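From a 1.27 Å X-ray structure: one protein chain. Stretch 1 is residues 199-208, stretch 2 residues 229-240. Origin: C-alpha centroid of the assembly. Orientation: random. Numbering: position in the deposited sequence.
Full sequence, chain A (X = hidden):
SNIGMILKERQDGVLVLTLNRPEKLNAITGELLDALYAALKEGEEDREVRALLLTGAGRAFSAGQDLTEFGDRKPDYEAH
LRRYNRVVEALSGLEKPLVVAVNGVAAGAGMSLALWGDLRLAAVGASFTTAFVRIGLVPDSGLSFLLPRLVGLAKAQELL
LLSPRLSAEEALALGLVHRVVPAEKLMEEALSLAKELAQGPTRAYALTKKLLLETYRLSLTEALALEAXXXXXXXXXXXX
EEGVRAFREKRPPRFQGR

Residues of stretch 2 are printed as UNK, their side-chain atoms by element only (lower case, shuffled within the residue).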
# COMPACT_ATOMS: atom_id res chain seq x y z
N GLN A 199 26.31 -8.21 -11.33
CA GLN A 199 27.08 -7.28 -12.19
C GLN A 199 26.59 -5.85 -12.00
O GLN A 199 27.15 -4.93 -12.59
CB GLN A 199 26.93 -7.68 -13.67
CG GLN A 199 27.54 -9.04 -13.98
CD GLN A 199 29.05 -9.03 -13.82
OE1 GLN A 199 29.64 -9.94 -13.25
NE2 GLN A 199 29.70 -7.98 -14.30
N GLY A 200 25.56 -5.64 -11.21
CA GLY A 200 24.93 -4.33 -11.08
C GLY A 200 25.55 -3.48 -9.98
O GLY A 200 26.50 -3.86 -9.29
N PRO A 201 24.98 -2.28 -9.79
CA PRO A 201 25.53 -1.31 -8.84
C PRO A 201 25.07 -1.66 -7.42
O PRO A 201 24.07 -1.16 -6.93
CB PRO A 201 24.96 0.03 -9.33
CG PRO A 201 23.63 -0.34 -9.96
CD PRO A 201 23.86 -1.71 -10.59
N THR A 202 25.86 -2.50 -6.78
CA THR A 202 25.46 -3.12 -5.51
C THR A 202 25.12 -2.05 -4.45
O THR A 202 24.19 -2.27 -3.64
CB THR A 202 26.54 -4.08 -5.05
OG1 THR A 202 26.99 -4.86 -6.14
CG2 THR A 202 26.10 -4.95 -3.91
N ARG A 203 25.87 -0.97 -4.42
CA ARG A 203 25.58 0.08 -3.43
C ARG A 203 24.22 0.72 -3.71
O ARG A 203 23.47 1.06 -2.75
CB ARG A 203 26.65 1.15 -3.36
CG ARG A 203 28.03 0.65 -3.00
CD ARG A 203 28.05 -0.10 -1.70
NE ARG A 203 27.54 0.71 -0.59
CZ ARG A 203 26.88 0.30 0.49
NH1 ARG A 203 26.43 1.17 1.38
NH2 ARG A 203 26.61 -0.98 0.66
N ALA A 204 23.90 0.97 -4.96
CA ALA A 204 22.61 1.57 -5.30
C ALA A 204 21.51 0.59 -4.91
O ALA A 204 20.50 1.00 -4.35
CB ALA A 204 22.54 1.94 -6.74
N TYR A 205 21.73 -0.72 -5.09
CA TYR A 205 20.72 -1.70 -4.65
C TYR A 205 20.57 -1.61 -3.14
O TYR A 205 19.43 -1.61 -2.62
CB TYR A 205 21.09 -3.12 -5.07
CG TYR A 205 21.21 -3.38 -6.56
CD1 TYR A 205 20.39 -2.81 -7.50
CD2 TYR A 205 22.10 -4.33 -7.01
CE1 TYR A 205 20.44 -3.17 -8.84
CE2 TYR A 205 22.18 -4.70 -8.33
CZ TYR A 205 21.37 -4.11 -9.26
OH TYR A 205 21.45 -4.48 -10.57
N ALA A 206 21.65 -1.61 -2.40
CA ALA A 206 21.60 -1.63 -0.93
C ALA A 206 20.84 -0.42 -0.41
O ALA A 206 20.05 -0.55 0.51
CB ALA A 206 23.01 -1.61 -0.43
N LEU A 207 21.17 0.74 -0.94
CA LEU A 207 20.60 2.01 -0.45
C LEU A 207 19.14 2.13 -0.86
O LEU A 207 18.32 2.64 -0.10
CB LEU A 207 21.47 3.19 -0.88
CG LEU A 207 22.89 3.17 -0.33
CD1 LEU A 207 23.71 4.24 -0.96
CD2 LEU A 207 22.94 3.34 1.14
N THR A 208 18.79 1.64 -2.05
CA THR A 208 17.39 1.60 -2.49
C THR A 208 16.57 0.73 -1.56
O THR A 208 15.44 1.11 -1.19
CB THR A 208 17.29 1.16 -3.95
OG1 THR A 208 17.99 2.10 -4.77
CG2 THR A 208 15.87 1.08 -4.43
N UNK A 229 20.30 12.18 1.89
CA UNK A 229 21.46 11.56 2.54
C UNK A 229 21.95 10.37 1.73
O UNK A 229 23.15 10.24 1.46
c UNK A 229 20.82 12.36 4.85
c UNK A 229 21.12 11.15 3.98
c UNK A 229 22.21 10.31 4.63
N UNK A 230 21.05 9.47 1.32
CA UNK A 230 21.50 8.24 0.65
C UNK A 230 21.96 8.54 -0.76
O UNK A 230 22.88 7.89 -1.23
c UNK A 230 21.16 6.41 3.06
c UNK A 230 19.97 6.77 2.17
c UNK A 230 18.99 5.62 2.15
c UNK A 230 20.39 7.19 0.74
N UNK A 231 21.30 9.47 -1.46
CA UNK A 231 21.82 9.85 -2.77
C UNK A 231 23.20 10.49 -2.63
O UNK A 231 24.05 10.29 -3.53
c UNK A 231 21.15 10.99 -4.97
o UNK A 231 21.28 8.64 -5.57
c UNK A 231 20.89 10.81 -3.48
n UNK A 231 19.62 9.92 -6.46
c UNK A 231 20.71 9.75 -5.73
N UNK A 232 23.45 11.21 -1.58
CA UNK A 232 24.79 11.78 -1.35
C UNK A 232 25.80 10.67 -1.30
O UNK A 232 26.90 10.75 -1.90
N UNK A 233 25.48 9.59 -0.59
CA UNK A 233 26.36 8.40 -0.50
C UNK A 233 26.48 7.76 -1.88
O UNK A 233 27.63 7.45 -2.30
c UNK A 233 25.82 7.99 1.94
o UNK A 233 25.01 5.90 2.75
c UNK A 233 25.23 7.09 2.98
c UNK A 233 25.83 7.43 0.54
n UNK A 233 24.89 7.68 4.14
N UNK A 234 25.39 7.48 -2.55
CA UNK A 234 25.46 6.82 -3.87
C UNK A 234 26.29 7.66 -4.87
O UNK A 234 27.06 7.12 -5.66
c UNK A 234 24.08 6.55 -4.43
N UNK A 235 26.21 8.97 -4.78
CA UNK A 235 26.89 9.89 -5.69
C UNK A 235 28.39 9.85 -5.51
O UNK A 235 29.09 10.26 -6.44
N UNK A 236 28.87 9.39 -4.36
CA UNK A 236 30.32 9.36 -4.09
C UNK A 236 30.93 8.01 -4.46
O UNK A 236 32.13 7.85 -4.37
c UNK A 236 30.57 9.63 -2.62
c UNK A 236 30.26 11.05 -2.21
o UNK A 236 31.71 11.41 -0.40
c UNK A 236 30.56 11.27 -0.77
n UNK A 236 29.51 11.31 0.05
N UNK A 237 30.13 7.08 -4.96
CA UNK A 237 30.63 5.74 -5.31
C UNK A 237 31.42 5.79 -6.65
O UNK A 237 31.09 6.57 -7.58
c UNK A 237 28.84 4.48 -4.05
o UNK A 237 28.58 5.03 -6.42
c UNK A 237 29.52 4.68 -5.39
N UNK A 238 32.34 4.87 -6.79
CA UNK A 238 33.01 4.65 -8.09
C UNK A 238 31.98 4.24 -9.13
O UNK A 238 32.06 4.69 -10.28
c UNK A 238 35.16 3.91 -6.96
n UNK A 238 36.61 4.80 -8.68
c UNK A 238 34.07 3.57 -7.93
o UNK A 238 36.36 5.95 -6.77
c UNK A 238 36.10 4.97 -7.47
N UNK A 239 30.97 3.48 -8.73
CA UNK A 239 29.97 3.00 -9.71
C UNK A 239 29.15 4.18 -10.27
O UNK A 239 28.80 4.11 -11.44
c UNK A 239 29.06 1.99 -9.04
o UNK A 239 28.97 -0.29 -8.44
o UNK A 239 30.72 0.36 -9.59
c UNK A 239 29.62 0.59 -9.02
N UNK A 240 28.86 5.19 -9.47
CA UNK A 240 28.12 6.32 -10.07
C UNK A 240 28.97 7.00 -11.14
O UNK A 240 28.43 7.36 -12.21
c UNK A 240 27.69 7.28 -8.96
c UNK A 240 27.10 8.51 -9.57
c UNK A 240 25.76 9.69 -10.85
n UNK A 240 26.55 10.55 -10.25
c UNK A 240 27.42 9.83 -9.45
n UNK A 240 26.04 8.46 -10.44
O HOH W 1 27.01 0.49 -6.61

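Position 229 carries three carbons, the first bearing the other two, and its side chain is out of reach of stretch 1. A fork at the beta carbon made of carbon alone is Val229, which lies beyond the contact.

Position 230 has four carbons, forked at the second, and its CA-to-CB bond points toward stretch 1. One of the end carbons lies 4.0 Å from Leu207 CD2, and the backbone O of 230 lies 3.8 Å from Leu207 CD1. That is Leu230, and the end carbon is its CD2. Both leucines have chi1 m and chi2 t, so two like rotamers meet across the interface.

At 231 three carbons end in one oxygen and one nitrogen: an amide one carbon longer than asparagine's, hence Gln231. Its CA-to-CB bond points away, and although its end comes nearer, it makes no contact; both polar ends are bonded elsewhere in the structure.

Position 232 has no side-chain atoms and is Gly232. A beta carbon there would be crowded by Val229 O, at 3.3 Å, within its own helix.

Position 233 again shows three carbons closed by an oxygen and a nitrogen, but this time its CA-to-CB bond points toward stretch 1. The nearest approach is the side-chain oxygen to Leu207 CD2, 3.7 Å, a packing contact at an exposed site. This is Gln233, and the oxygen is OE1.

Position 234 has a single side-chain carbon, CB, 4.2 Å from Leu207 CD1, while the backbone N of 234 comes within 4.0 Å of Leu207 CD1. One carbon identifies Ala234; the short side chain leaves the leucine close to the helix backbone.

Position 235 is bare: Gly235, out of reach. Position 236 has three carbons with an amide end, Gln236, also remote; its NE2 makes a weak hydrogen bond to Gly232 O at 3.3 Å.

At 237 one carbon carries an oxygen and a carbon, and the carbon branch lies 4.0 Å from Arg203 CB. This is the mark of Thr237. The hydroxyl serves its own stretch: OG1 donates to Ala234 O (2.7 Å) and accepts from the backbone N of position 240 (3.1 Å), capping the helix that follows.

Position 238, three carbons and an amide, is Gln238, exposed and without contact.

Position 239 has two carbons, the second bearing two oxygens, one of which lies 3.6 Å from Pro201 CA. A carboxylate this short is Asp239. The oxygen is OD2, which accepts from water 1 at 2.8 Å; the same water accepts from Arg203 N at 2.9 Å.

At 240 one carbon leads to a five-membered ring of three carbons and two nitrogens, so His240, whose ring leads away and bonds elsewhere in the structure.

The contact thus joins helices 202-208 and 229-235, nearly antiparallel, whose axes run at 171° and approach to 10.0 Å, with no direct hydrogen bond across. Leu207 gives up the largest area, 99 Å², packing against positions 230, 233 and 234, one turn of helix. At the other end, in the next helix after the Thr237 cap, the water links Asp239 to the first turn of the helix after Pro201. The rule to read here is one leucine seated over one turn, with a water-bridged carboxylate at the far end.

Stretch 2 229-240: VLQGQAGQTQDH
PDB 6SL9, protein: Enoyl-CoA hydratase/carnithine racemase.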